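Local coordinates for glycosyltransferase (Rickettsia africae, PDB 7MI0), which probably transfers sugar units from an activated donor to an acceptor, as expected of a two-domain GT-B glycosyltransferase of family GT4, at residues 235-240 and 348-353; 228-233 and 343-348; 43-48 and 381-386; 126-131 and 387-392. All coordinates share one frame; numbering follows the deposited sequence.

Interaction 1. Residues 235-240 and 348-353; sequences SKLKHR and KIDYCF
Charge pairing carries the outer part of this contact. Arg240 grips Asp350 side-on with two nitrogens: NE donates to OD1 of Asp350 at 2.7 Å, and NH2 of Arg240 reaches OD2 of Asp350 at 3.1 Å with an N-H...O angle of 159°. Both oxygens use their syn lone pairs, and a further weak bond runs from NH2 to OD1. The guanidinium and carboxylate lie nearly coplanar, 20° apart. Asp350 CG stands anti to its backbone N, and the Arg240 chain bends at chi2 (-66°) and meets the aspartate at about a right angle. NE2 of His239 lies over one face of the guanidinium, toward its rim.

Apolar contacts fill the inner part. Leu237 CD1 rests on Ile349 CG2 at 3.8 Å, while its other methyl, CD2, meets Asp350 CB, the carbon that carries the carboxylate, at 4.0 Å. CB of Arg240 approaches CE2 of Phe353 at 4.1 Å, so the arginine's aliphatic root packs obliquely on a ring to which its guanidinium plane is nearly perpendicular.

Two overlapping type I turns present Leu237 and Arg240 to helix 342-355, in an alpha-to-beta connection between helix 227-235 and strand 243-247 of the Rossmann-like C-terminal domain of a GT-B fold.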
loop_
_atom_site.group_PDB
_atom_site.type_symbol
_atom_site.label_atom_id
_atom_site.label_comp_id
_atom_site.label_asym_id
_atom_site.label_seq_id
_atom_site.Cartn_x
_atom_site.Cartn_y
_atom_site.Cartn_z
ATOM N N SER A 235 -5.084 -9.116 -26.067
ATOM C CA SER A 235 -5.621 -9.789 -27.244
ATOM C C SER A 235 -5.536 -8.889 -28.470
ATOM O O SER A 235 -5.277 -9.365 -29.582
ATOM C CB SER A 235 -7.064 -10.218 -26.990
ATOM O OG SER A 235 -7.914 -9.088 -26.881
ATOM N N LYS A 236 -5.751 -7.583 -28.285
ATOM C CA LYS A 236 -5.586 -6.618 -29.366
ATOM C C LYS A 236 -4.142 -6.512 -29.836
ATOM O O LYS A 236 -3.885 -5.871 -30.863
ATOM C CB LYS A 236 -6.083 -5.239 -28.921
ATOM C CG LYS A 236 -7.584 -5.132 -28.688
ATOM C CD LYS A 236 -7.911 -3.893 -27.859
ATOM C CE LYS A 236 -9.394 -3.571 -27.877
ATOM N NZ LYS A 236 -9.836 -3.122 -29.224
ATOM N N LEU A 237 -3.199 -7.116 -29.113
ATOM C CA LEU A 237 -1.793 -7.130 -29.490
ATOM C C LEU A 237 -1.299 -8.556 -29.724
ATOM O O LEU A 237 -0.129 -8.864 -29.481
ATOM C CB LEU A 237 -0.942 -6.436 -28.426
ATOM C CG LEU A 237 -1.381 -5.053 -27.936
ATOM C CD1 LEU A 237 -0.535 -4.636 -26.750
ATOM C CD2 LEU A 237 -1.288 -4.012 -29.037
ATOM N N LYS A 238 -2.185 -9.439 -30.200
ATOM C CA LYS A 238 -1.806 -10.826 -30.456
ATOM C C LYS A 238 -0.706 -10.944 -31.506
ATOM O O LYS A 238 -0.063 -11.996 -31.600
ATOM C CB LYS A 238 -3.032 -11.637 -30.892
ATOM N N HIS A 239 -0.476 -9.888 -32.293
ATOM C CA HIS A 239 0.597 -9.902 -33.281
ATOM C C HIS A 239 1.964 -9.661 -32.653
ATOM O O HIS A 239 2.960 -10.218 -33.124
ATOM C CB HIS A 239 0.322 -8.862 -34.371
ATOM C CG HIS A 239 0.040 -7.488 -33.846
ATOM N ND1 HIS A 239 -1.214 -7.091 -33.435
ATOM C CD2 HIS A 239 0.849 -6.416 -33.673
ATOM C CE1 HIS A 239 -1.165 -5.836 -33.024
ATOM N NE2 HIS A 239 0.075 -5.403 -33.158
ATOM N N ARG A 240 2.045 -8.852 -31.600
ATOM C CA ARG A 240 3.321 -8.661 -30.928
ATOM C C ARG A 240 3.699 -9.914 -30.149
ATOM O O ARG A 240 2.845 -10.626 -29.615
ATOM C CB ARG A 240 3.263 -7.470 -29.971
ATOM C CG ARG A 240 2.641 -6.213 -30.546
ATOM C CD ARG A 240 3.474 -5.622 -31.662
ATOM N NE ARG A 240 2.958 -4.320 -32.065
ATOM C CZ ARG A 240 3.269 -3.708 -33.199
ATOM N NH1 ARG A 240 4.080 -4.264 -34.087
ATOM N NH2 ARG A 240 2.747 -2.510 -33.454
ATOM N N LYS A 348 -1.025 1.915 -25.147
ATOM C CA LYS A 348 0.095 2.296 -24.290
ATOM C C LYS A 348 1.109 1.167 -24.168
ATOM O O LYS A 348 2.322 1.411 -24.181
ATOM C CB LYS A 348 -0.403 2.715 -22.906
ATOM C CG LYS A 348 -0.964 4.127 -22.840
ATOM C CD LYS A 348 0.117 5.170 -22.599
ATOM C CE LYS A 348 -0.481 6.573 -22.669
ATOM N NZ LYS A 348 0.386 7.595 -22.013
ATOM N N ILE A 349 0.636 -0.076 -24.045
ATOM C CA ILE A 349 1.550 -1.214 -24.009
ATOM C C ILE A 349 2.309 -1.314 -25.323
ATOM O O ILE A 349 3.515 -1.593 -25.345
ATOM C CB ILE A 349 0.782 -2.511 -23.693
ATOM C CG1 ILE A 349 0.142 -2.424 -22.308
ATOM C CG2 ILE A 349 1.702 -3.712 -23.760
ATOM C CD1 ILE A 349 -0.655 -3.647 -21.932
ATOM N N ASP A 350 1.619 -1.069 -26.438
ATOM C CA ASP A 350 2.284 -1.074 -27.736
ATOM C C ASP A 350 3.335 0.026 -27.809
ATOM O O ASP A 350 4.431 -0.190 -28.337
ATOM C CB ASP A 350 1.245 -0.923 -28.848
ATOM C CG ASP A 350 1.740 -1.427 -30.191
ATOM O OD1 ASP A 350 2.389 -2.493 -30.228
ATOM O OD2 ASP A 350 1.455 -0.766 -31.214
ATOM N N TYR A 351 3.030 1.207 -27.262
ATOM C CA TYR A 351 4.013 2.287 -27.258
ATOM C C TYR A 351 5.272 1.888 -26.501
ATOM O O TYR A 351 6.389 2.157 -26.956
ATOM C CB TYR A 351 3.423 3.558 -26.650
ATOM C CG TYR A 351 4.458 4.639 -26.410
ATOM C CD1 TYR A 351 4.960 5.397 -27.465
ATOM C CD2 TYR A 351 4.944 4.896 -25.133
ATOM C CE1 TYR A 351 5.912 6.383 -27.249
ATOM C CE2 TYR A 351 5.898 5.881 -24.911
ATOM C CZ TYR A 351 6.375 6.616 -25.971
ATOM O OH TYR A 351 7.317 7.591 -25.747
ATOM N N CYS A 352 5.112 1.256 -25.339
ATOM C CA CYS A 352 6.278 0.890 -24.545
ATOM C C CYS A 352 7.142 -0.135 -25.269
ATOM O O CYS A 352 8.378 -0.064 -25.218
ATOM C CB CYS A 352 5.836 0.372 -23.184
ATOM S SG CYS A 352 5.169 1.684 -22.153
ATOM N N PHE A 353 6.510 -1.091 -25.956
ATOM C CA PHE A 353 7.258 -1.996 -26.823
ATOM C C PHE A 353 8.152 -1.216 -27.782
ATOM O O PHE A 353 9.332 -1.543 -27.960
ATOM C CB PHE A 353 6.298 -2.893 -27.607
ATOM C CG PHE A 353 5.608 -3.936 -26.776
ATOM C CD1 PHE A 353 6.137 -4.339 -25.561
ATOM C CD2 PHE A 353 4.430 -4.524 -27.222
ATOM C CE1 PHE A 353 5.498 -5.305 -24.796
ATOM C CE2 PHE A 353 3.783 -5.490 -26.466
ATOM C CZ PHE A 353 4.318 -5.882 -25.249
#

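Interaction 2. Residues 228-233 and 343-348; sequences LVLVEA and EALAQK
Two helices of the Rossmann-like C-terminal domain of the GT-B fold, 227-235 and 342-355, pack side by side here. Their short segments cross at -60° with axes 8.5 Å apart, a close approach made possible by alanines at the crossing. Ala233 and Ala346 form the closest backbone pair, their CA atoms 4.6 Å apart, and their methyls meet at 3.9 Å between the two CB atoms.

Leu345 is the large side chain that residues 343-348 send across. Its CG is anti to the backbone N (chi1 -177°), which carries the isobutyl group over the neighbouring helix. CD2 of Leu345 lies 4.0 Å from Leu230 CA and 4.1 Å from Leu230 CD1, and so touches both the backbone and the branch tip of that residue. The two leucines cross obliquely, each with CG anti to its own N. Ala233 CB sits against CG of Leu345 at 4.1 Å, and Val229 CG1 borders the same CD2 more loosely at 4.4 Å.

No hydrogen bond spans the interface, which is buried and wholly apolar in its side chains. Beyond it, Leu230 continues onto Cys244 and Met246 of strand 243-247, so Leu230 touches both Leu345 and the sheet. At the alanine crossing, Ala346 CB also touches the carbonyl oxygen of Ala233 at 3.4 Å.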
loop_
_atom_site.group_PDB
_atom_site.type_symbol
_atom_site.label_atom_id
_atom_site.label_comp_id
_atom_site.label_asym_id
_atom_site.label_seq_id
_atom_site.Cartn_x
_atom_site.Cartn_y
_atom_site.Cartn_z
ATOM N N LEU A 228 -9.263 -8.659 -16.350
ATOM C CA LEU A 228 -10.046 -8.860 -17.567
ATOM C C LEU A 228 -9.739 -7.792 -18.612
ATOM O O LEU A 228 -9.665 -8.091 -19.811
ATOM C CB LEU A 228 -11.535 -8.874 -17.230
ATOM C CG LEU A 228 -12.011 -9.982 -16.287
ATOM C CD1 LEU A 228 -13.476 -9.789 -15.926
ATOM C CD2 LEU A 228 -11.782 -11.349 -16.917
ATOM N N VAL A 229 -9.545 -6.542 -18.175
ATOM C CA VAL A 229 -9.256 -5.460 -19.115
ATOM C C VAL A 229 -7.895 -5.666 -19.766
ATOM O O VAL A 229 -7.726 -5.433 -20.969
ATOM C CB VAL A 229 -9.340 -4.093 -18.411
ATOM C CG1 VAL A 229 -9.084 -2.967 -19.407
ATOM C CG2 VAL A 229 -10.691 -3.919 -17.740
ATOM N N LEU A 230 -6.904 -6.105 -18.986
ATOM C CA LEU A 230 -5.579 -6.358 -19.545
ATOM C C LEU A 230 -5.604 -7.516 -20.535
ATOM O O LEU A 230 -4.913 -7.475 -21.561
ATOM C CB LEU A 230 -4.576 -6.629 -18.420
ATOM C CG LEU A 230 -3.157 -7.034 -18.837
ATOM C CD1 LEU A 230 -2.535 -5.990 -19.750
ATOM C CD2 LEU A 230 -2.279 -7.262 -17.617
ATOM N N VAL A 231 -6.394 -8.556 -20.251
ATOM C CA VAL A 231 -6.459 -9.694 -21.165
ATOM C C VAL A 231 -7.103 -9.283 -22.483
ATOM O O VAL A 231 -6.629 -9.655 -23.564
ATOM C CB VAL A 231 -7.196 -10.872 -20.507
ATOM C CG1 VAL A 231 -7.423 -11.997 -21.520
ATOM C CG2 VAL A 231 -6.402 -11.380 -19.314
ATOM N N GLU A 232 -8.183 -8.501 -22.424
ATOM C CA GLU A 232 -8.764 -7.992 -23.659
ATOM C C GLU A 232 -7.810 -7.034 -24.364
ATOM O O GLU A 232 -7.826 -6.942 -25.597
ATOM C CB GLU A 232 -10.110 -7.316 -23.378
ATOM N N ALA A 233 -6.963 -6.327 -23.607
ATOM C CA ALA A 233 -5.991 -5.430 -24.227
ATOM C C ALA A 233 -4.874 -6.214 -24.905
ATOM O O ALA A 233 -4.499 -5.919 -26.045
ATOM C CB ALA A 233 -5.414 -4.468 -23.187
ATOM N N GLU A 343 -8.608 -0.589 -25.349
ATOM C CA GLU A 343 -7.851 -0.000 -26.449
ATOM C C GLU A 343 -6.785 0.957 -25.925
ATOM O O GLU A 343 -5.621 0.888 -26.333
ATOM C CB GLU A 343 -8.796 0.710 -27.420
ATOM N N ALA A 344 -7.163 1.849 -25.005
ATOM C CA ALA A 344 -6.204 2.801 -24.456
ATOM C C ALA A 344 -5.048 2.084 -23.775
ATOM O O ALA A 344 -3.891 2.507 -23.888
ATOM C CB ALA A 344 -6.895 3.746 -23.475
ATOM N N LEU A 345 -5.341 0.995 -23.067
ATOM C CA LEU A 345 -4.283 0.211 -22.441
ATOM C C LEU A 345 -3.448 -0.517 -23.488
ATOM O O LEU A 345 -2.214 -0.552 -23.395
ATOM C CB LEU A 345 -4.891 -0.774 -21.443
ATOM C CG LEU A 345 -3.941 -1.642 -20.617
ATOM C CD1 LEU A 345 -2.907 -0.782 -19.920
ATOM C CD2 LEU A 345 -4.716 -2.469 -19.603
ATOM N N ALA A 346 -4.101 -1.088 -24.501
ATOM C CA ALA A 346 -3.371 -1.834 -25.520
ATOM C C ALA A 346 -2.439 -0.925 -26.309
ATOM O O ALA A 346 -1.331 -1.328 -26.678
ATOM C CB ALA A 346 -4.350 -2.544 -26.454
ATOM N N GLN A 347 -2.870 0.309 -26.575
ATOM C CA GLN A 347 -2.018 1.247 -27.295
ATOM C C GLN A 347 -0.820 1.676 -26.449
ATOM O O GLN A 347 0.297 1.786 -26.967
ATOM C CB GLN A 347 -2.838 2.455 -27.740
ATOM C CG GLN A 347 -3.765 2.151 -28.891
ATOM C CD GLN A 347 -3.024 1.590 -30.095
ATOM O OE1 GLN A 347 -3.002 0.379 -30.316
ATOM N NE2 GLN A 347 -2.409 2.472 -30.877
ATOM N N LYS A 348 -1.025 1.915 -25.147
ATOM C CA LYS A 348 0.095 2.296 -24.290
ATOM C C LYS A 348 1.109 1.167 -24.168
ATOM O O LYS A 348 2.322 1.411 -24.181
ATOM C CB LYS A 348 -0.403 2.715 -22.906
ATOM C CG LYS A 348 -0.964 4.127 -22.840
ATOM C CD LYS A 348 0.117 5.170 -22.599
ATOM C CE LYS A 348 -0.481 6.573 -22.669
ATOM N NZ LYS A 348 0.386 7.595 -22.013
#

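Interaction 3. Residues 43-48 and 381-386; sequences AKYLKI and MLRKNL
From Met381 onward, helix 378-393 crosses helix 35-48 at -69°, the segment axes 10.4 Å apart. The carbonyl oxygen of Met381 receives two N-H groups from one residue: the backbone N of Asn385 and its side-chain ND2, the latter from above the carbonyl plane at 3.3 Å. Leu382 makes the main contact. Its CB sits over one face of the Tyr45 ring, 3.8 Å from the centroid and 19° off the normal, a CH-pi contact, while its CD1 reaches back to Tyr45 CB at 3.6 Å. The two side chains run past each other in opposite directions, Tyr45 extending toward helix 378-393 with CG anti to its backbone N (chi1 -178°).

At Arg383 the aliphatic part does the touching: CG lies beside the phenol oxygen, OH of Tyr45. Lys384 turns away from the interface and forms a salt bridge with Glu181. Leu386, one turn beyond Leu382, places its CB at the edge of the Tyr45 ring, 4.3 Å from CE2, and its CD1 against CD2 of Leu46 at 3.6 Å.

Tyr45 thus has Leu382 over one face and Leu386 at its edge. The contact joins the C-terminal helix to the N-terminal domain, the return crossing familiar in GT-B enzymes, and with no hydrogen bond across the segments it relies on dispersion and CH-pi attraction.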
loop_
_atom_site.group_PDB
_atom_site.type_symbol
_atom_site.label_atom_id
_atom_site.label_comp_id
_atom_site.label_asym_id
_atom_site.label_seq_id
_atom_site.Cartn_x
_atom_site.Cartn_y
_atom_site.Cartn_z
ATOM N N ALA A 43 7.291 0.591 13.827
ATOM C CA ALA A 43 7.766 0.016 15.082
ATOM C C ALA A 43 9.273 -0.229 15.038
ATOM O O ALA A 43 10.008 0.191 15.940
ATOM C CB ALA A 43 7.011 -1.277 15.376
ATOM N N LYS A 44 9.748 -0.906 13.984
ATOM C CA LYS A 44 11.182 -1.148 13.828
ATOM C C LYS A 44 11.970 0.152 13.877
ATOM O O LYS A 44 13.024 0.227 14.520
ATOM C CB LYS A 44 11.455 -1.871 12.509
ATOM C CG LYS A 44 11.145 -3.356 12.519
ATOM C CD LYS A 44 11.187 -3.936 11.112
ATOM C CE LYS A 44 12.553 -3.762 10.484
ATOM N NZ LYS A 44 12.540 -4.171 9.057
ATOM N N TYR A 45 11.472 1.183 13.196
ATOM C CA TYR A 45 12.157 2.471 13.161
ATOM C C TYR A 45 12.202 3.111 14.544
ATOM O O TYR A 45 13.245 3.634 14.959
ATOM C CB TYR A 45 11.456 3.378 12.155
ATOM C CG TYR A 45 12.066 4.737 11.953
ATOM C CD1 TYR A 45 13.372 4.877 11.510
ATOM C CD2 TYR A 45 11.316 5.887 12.164
ATOM C CE1 TYR A 45 13.924 6.127 11.304
ATOM C CE2 TYR A 45 11.855 7.139 11.958
ATOM C CZ TYR A 45 13.158 7.257 11.526
ATOM O OH TYR A 45 13.692 8.511 11.324
ATOM N N LEU A 46 11.086 3.062 15.275
ATOM C CA LEU A 46 11.069 3.586 16.637
ATOM C C LEU A 46 12.067 2.852 17.527
ATOM O O LEU A 46 12.715 3.470 18.381
ATOM C CB LEU A 46 9.654 3.493 17.210
ATOM C CG LEU A 46 8.603 4.441 16.624
ATOM C CD1 LEU A 46 7.195 3.979 16.962
ATOM C CD2 LEU A 46 8.831 5.850 17.132
ATOM N N LYS A 47 12.214 1.535 17.336
ATOM C CA LYS A 47 13.184 0.772 18.122
ATOM C C LYS A 47 14.600 1.291 17.908
ATOM O O LYS A 47 15.329 1.544 18.875
ATOM C CB LYS A 47 13.114 -0.712 17.766
ATOM C CG LYS A 47 12.192 -1.524 18.650
ATOM C CD LYS A 47 12.474 -3.015 18.524
ATOM C CE LYS A 47 13.932 -3.323 18.822
ATOM N NZ LYS A 47 14.155 -4.776 19.065
ATOM N N ILE A 48 15.003 1.451 16.641
ATOM C CA ILE A 48 16.367 1.869 16.317
ATOM C C ILE A 48 16.686 3.206 16.968
ATOM O O ILE A 48 17.796 3.419 17.472
ATOM C CB ILE A 48 16.553 1.930 14.789
ATOM C CG1 ILE A 48 16.475 0.533 14.179
ATOM C CG2 ILE A 48 17.871 2.581 14.435
ATOM C CD1 ILE A 48 16.412 0.543 12.668
ATOM N N MET A 381 8.910 8.207 4.568
ATOM C CA MET A 381 7.657 7.885 5.241
ATOM C C MET A 381 7.875 7.753 6.741
ATOM O O MET A 381 7.138 8.337 7.543
ATOM C CB MET A 381 7.070 6.594 4.666
ATOM C CG MET A 381 5.587 6.388 4.957
ATOM S SD MET A 381 5.053 4.674 4.760
ATOM C CE MET A 381 5.800 3.962 6.230
ATOM N N LEU A 382 8.893 6.986 7.135
ATOM C CA LEU A 382 9.161 6.772 8.554
ATOM C C LEU A 382 9.471 8.085 9.263
ATOM O O LEU A 382 8.997 8.323 10.383
ATOM C CB LEU A 382 10.311 5.778 8.724
ATOM C CG LEU A 382 10.080 4.366 8.181
ATOM C CD1 LEU A 382 11.242 3.458 8.532
ATOM C CD2 LEU A 382 8.771 3.796 8.704
ATOM N N ARG A 383 10.246 8.964 8.613
ATOM C CA ARG A 383 10.624 10.231 9.233
ATOM C C ARG A 383 9.434 11.179 9.335
ATOM O O ARG A 383 9.299 11.906 10.326
ATOM C CB ARG A 383 11.778 10.870 8.455
ATOM C CG ARG A 383 13.076 10.065 8.547
ATOM C CD ARG A 383 14.116 10.484 7.521
ATOM N NE ARG A 383 15.352 10.936 8.152
ATOM C CZ ARG A 383 15.736 12.204 8.239
ATOM N NH1 ARG A 383 15.022 13.186 7.704
ATOM N NH2 ARG A 383 16.870 12.496 8.871
ATOM N N LYS A 384 8.552 11.185 8.333
ATOM C CA LYS A 384 7.346 11.994 8.450
ATOM C C LYS A 384 6.467 11.519 9.600
ATOM O O LYS A 384 5.780 12.332 10.231
ATOM C CB LYS A 384 6.566 11.977 7.140
ATOM C CG LYS A 384 7.242 12.712 6.002
ATOM C CD LYS A 384 6.336 12.738 4.792
ATOM C CE LYS A 384 6.988 13.399 3.602
ATOM N NZ LYS A 384 6.182 13.173 2.377
ATOM N N ASN A 385 6.483 10.217 9.899
ATOM C CA ASN A 385 5.734 9.721 11.048
ATOM C C ASN A 385 6.309 10.247 12.354
ATOM O O ASN A 385 5.561 10.648 13.254
ATOM C CB ASN A 385 5.726 8.195 11.060
ATOM C CG ASN A 385 4.476 7.622 10.447
ATOM O OD1 ASN A 385 3.410 7.637 11.059
ATOM N ND2 ASN A 385 4.596 7.115 9.226
ATOM N N LEU A 386 7.634 10.234 12.486
ATOM C CA LEU A 386 8.249 10.714 13.716
ATOM C C LEU A 386 8.024 12.207 13.901
ATOM O O LEU A 386 7.870 12.675 15.035
ATOM C CB LEU A 386 9.740 10.389 13.707
ATOM C CG LEU A 386 10.423 10.285 15.068
ATOM C CD1 LEU A 386 10.121 8.940 15.685
ATOM C CD2 LEU A 386 11.923 10.495 14.940
#

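Interaction 4. Residues 126-131 and 387-392; sequences KFLTTF and EIYKEI
The Tyr389 ring meets Leu128 obliquely: CD2 of Leu128 lies 3.7 Å from CE1 of the tyrosine, and the two side chains cross at about a right angle. Beyond the ring, the Tyr389 hydroxyl is hydrogen-bonded to ND1 of His106, whose NE2 bonds in turn with OG1 of Thr130, so the imidazole bridges the tyrosine and the strand. On the strand, the Phe131 ring has Thr129 CG2 over one face, toward its rim, and Phe127, pointing away from the helix, stacks edge-to-face with Tyr117.

Strand 126-131 belongs to the parallel sheet of the N-terminal Rossmann-like domain, and its backbone bonds to strands 104-107 and 154-157 place it in the sheet's interior. Helix 378-393, the last of the chain, packs on one face of this sheet, its short segment running roughly antiparallel to the strand (146°) and 10.1 Å away between axes. That a C-terminal helix covers the N-terminal sheet is the GT-B arrangement in which the chain returns to its first domain.

Leu128 is the strand's central contribution. CG anti to the backbone N (chi1 179°) carries the isobutyl end to the helix, where the two methyls take different partners: CD2 also reaches CG2 of Ile388 at 4.0 Å, while CD1 meets CD1 of Ile392 at 3.8 Å. Ile392 spans two strand residues, since its CG2 packs on Lys126 CB at 3.5 Å as its CD1 lies by Leu128. The lysine bends at chi2 (-71°), its aliphatic stem running past Ile392 in the opposite direction.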
loop_
_atom_site.group_PDB
_atom_site.type_symbol
_atom_site.label_atom_id
_atom_site.label_comp_id
_atom_site.label_asym_id
_atom_site.label_seq_id
_atom_site.Cartn_x
_atom_site.Cartn_y
_atom_site.Cartn_z
ATOM N N LYS A 126 -2.115 10.967 23.768
ATOM C CA LYS A 126 -2.636 11.681 22.613
ATOM C C LYS A 126 -3.174 10.688 21.590
ATOM O O LYS A 126 -2.831 9.500 21.597
ATOM C CB LYS A 126 -1.552 12.551 21.976
ATOM C CG LYS A 126 -0.838 13.478 22.947
ATOM C CD LYS A 126 -1.738 14.606 23.401
ATOM C CE LYS A 126 -0.944 15.667 24.143
ATOM N NZ LYS A 126 -1.760 16.885 24.417
ATOM N N PHE A 127 -4.010 11.199 20.687
ATOM C CA PHE A 127 -4.815 10.381 19.787
ATOM C C PHE A 127 -4.485 10.742 18.348
ATOM O O PHE A 127 -4.764 11.862 17.906
ATOM C CB PHE A 127 -6.304 10.600 20.072
ATOM C CG PHE A 127 -7.218 9.640 19.368
ATOM C CD1 PHE A 127 -7.130 8.281 19.599
ATOM C CD2 PHE A 127 -8.194 10.103 18.501
ATOM C CE1 PHE A 127 -7.982 7.396 18.957
ATOM C CE2 PHE A 127 -9.045 9.224 17.861
ATOM C CZ PHE A 127 -8.939 7.870 18.090
ATOM N N LEU A 128 -3.906 9.795 17.615
ATOM C CA LEU A 128 -3.554 9.990 16.215
ATOM C C LEU A 128 -4.254 8.942 15.366
ATOM O O LEU A 128 -4.210 7.751 15.688
ATOM C CB LEU A 128 -2.040 9.908 15.999
ATOM C CG LEU A 128 -1.598 10.091 14.543
ATOM C CD1 LEU A 128 -2.135 11.403 13.984
ATOM C CD2 LEU A 128 -0.083 10.021 14.407
ATOM N N THR A 129 -4.884 9.388 14.280
ATOM C CA THR A 129 -5.558 8.515 13.326
ATOM C C THR A 129 -4.872 8.612 11.969
ATOM O O THR A 129 -4.592 9.718 11.487
ATOM C CB THR A 129 -7.035 8.896 13.180
ATOM O OG1 THR A 129 -7.647 8.946 14.472
ATOM C CG2 THR A 129 -7.774 7.885 12.305
ATOM N N THR A 130 -4.611 7.459 11.356
ATOM C CA THR A 130 -4.183 7.381 9.966
ATOM C C THR A 130 -5.259 6.661 9.169
ATOM O O THR A 130 -5.716 5.584 9.568
ATOM C CB THR A 130 -2.846 6.644 9.820
ATOM O OG1 THR A 130 -1.840 7.303 10.599
ATOM C CG2 THR A 130 -2.409 6.621 8.359
ATOM N N PHE A 131 -5.666 7.258 8.050
ATOM C CA PHE A 131 -6.657 6.677 7.150
ATOM C C PHE A 131 -5.919 6.019 5.988
ATOM O O PHE A 131 -5.353 6.711 5.137
ATOM C CB PHE A 131 -7.633 7.746 6.656
ATOM C CG PHE A 131 -8.425 8.411 7.763
ATOM C CD1 PHE A 131 -7.933 9.535 8.413
ATOM C CD2 PHE A 131 -9.659 7.909 8.152
ATOM C CE1 PHE A 131 -8.657 10.140 9.433
ATOM C CE2 PHE A 131 -10.382 8.513 9.160
ATOM C CZ PHE A 131 -9.882 9.627 9.804
ATOM N N GLU A 387 7.986 12.965 12.800
ATOM C CA GLU A 387 7.746 14.401 12.892
ATOM C C GLU A 387 6.361 14.695 13.459
ATOM O O GLU A 387 6.212 15.526 14.366
ATOM C CB GLU A 387 7.917 15.046 11.518
ATOM C CG GLU A 387 9.332 14.982 10.989
ATOM C CD GLU A 387 10.306 15.820 11.805
ATOM O OE1 GLU A 387 10.122 17.056 11.851
ATOM O OE2 GLU A 387 11.256 15.246 12.391
ATOM N N ILE A 388 5.332 14.015 12.941
ATOM C CA ILE A 388 3.979 14.254 13.434
ATOM C C ILE A 388 3.851 13.809 14.889
ATOM O O ILE A 388 3.076 14.397 15.655
ATOM C CB ILE A 388 2.938 13.577 12.517
ATOM C CG1 ILE A 388 1.546 14.129 12.792
ATOM C CG2 ILE A 388 2.924 12.073 12.696
ATOM C CD1 ILE A 388 1.419 15.592 12.486
ATOM N N TYR A 389 4.619 12.796 15.305
ATOM C CA TYR A 389 4.672 12.447 16.723
ATOM C C TYR A 389 5.191 13.618 17.542
ATOM O O TYR A 389 4.621 13.965 18.582
ATOM C CB TYR A 389 5.556 11.218 16.945
ATOM C CG TYR A 389 4.973 9.916 16.443
ATOM C CD1 TYR A 389 3.603 9.768 16.276
ATOM C CD2 TYR A 389 5.794 8.831 16.135
ATOM C CE1 TYR A 389 3.061 8.584 15.811
ATOM C CE2 TYR A 389 5.260 7.639 15.671
ATOM C CZ TYR A 389 3.890 7.525 15.512
ATOM O OH TYR A 389 3.338 6.355 15.055
ATOM N N LYS A 390 6.276 14.245 17.075
ATOM C CA LYS A 390 6.874 15.362 17.801
ATOM C C LYS A 390 5.949 16.572 17.821
ATOM O O LYS A 390 5.844 17.262 18.846
ATOM C CB LYS A 390 8.220 15.727 17.179
ATOM C CG LYS A 390 9.277 14.648 17.318
ATOM C CD LYS A 390 10.436 14.917 16.381
ATOM C CE LYS A 390 11.436 13.775 16.374
ATOM N NZ LYS A 390 12.407 13.920 15.245
ATOM N N GLU A 391 5.276 16.852 16.702
ATOM C CA GLU A 391 4.294 17.930 16.692
ATOM C C GLU A 391 3.185 17.659 17.700
ATOM O O GLU A 391 2.807 18.539 18.484
ATOM C CB GLU A 391 3.712 18.106 15.294
ATOM C CG GLU A 391 2.569 19.108 15.259
ATOM C CD GLU A 391 2.235 19.589 13.859
ATOM O OE1 GLU A 391 2.768 19.014 12.877
ATOM O OE2 GLU A 391 1.437 20.549 13.749
ATOM N N ILE A 392 2.661 16.433 17.700
ATOM C CA ILE A 392 1.596 16.058 18.624
ATOM C C ILE A 392 2.059 16.167 20.072
ATOM O O ILE A 392 1.264 16.492 20.967
ATOM C CB ILE A 392 1.105 14.640 18.273
ATOM C CG1 ILE A 392 0.108 14.702 17.126
ATOM C CG2 ILE A 392 0.497 13.950 19.460
ATOM C CD1 ILE A 392 -0.382 13.348 16.707
#

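How the interactions relate
From the N terminus, helix 35-48 opens the longest loop, which interaction 3 closes only at helix 378-393. Strand 126-131 follows and pairs with the same helix in interaction 4; the two contacts cross along the chain, lie 12 Å apart between centres, and touch where Leu46 CD2 meets Tyr389 CE2. Interactions 2 and 1 fall wholly within both of these loops. They also cross each other, joining helix 227-235 and the turn after it to consecutive parts of helix 342-355, with Lys348 in common. This pair joins parts of the C-terminal domain to each other, about 40 to 46 Å between centres from the other pair, which ties the chain's end to the N-terminal domain.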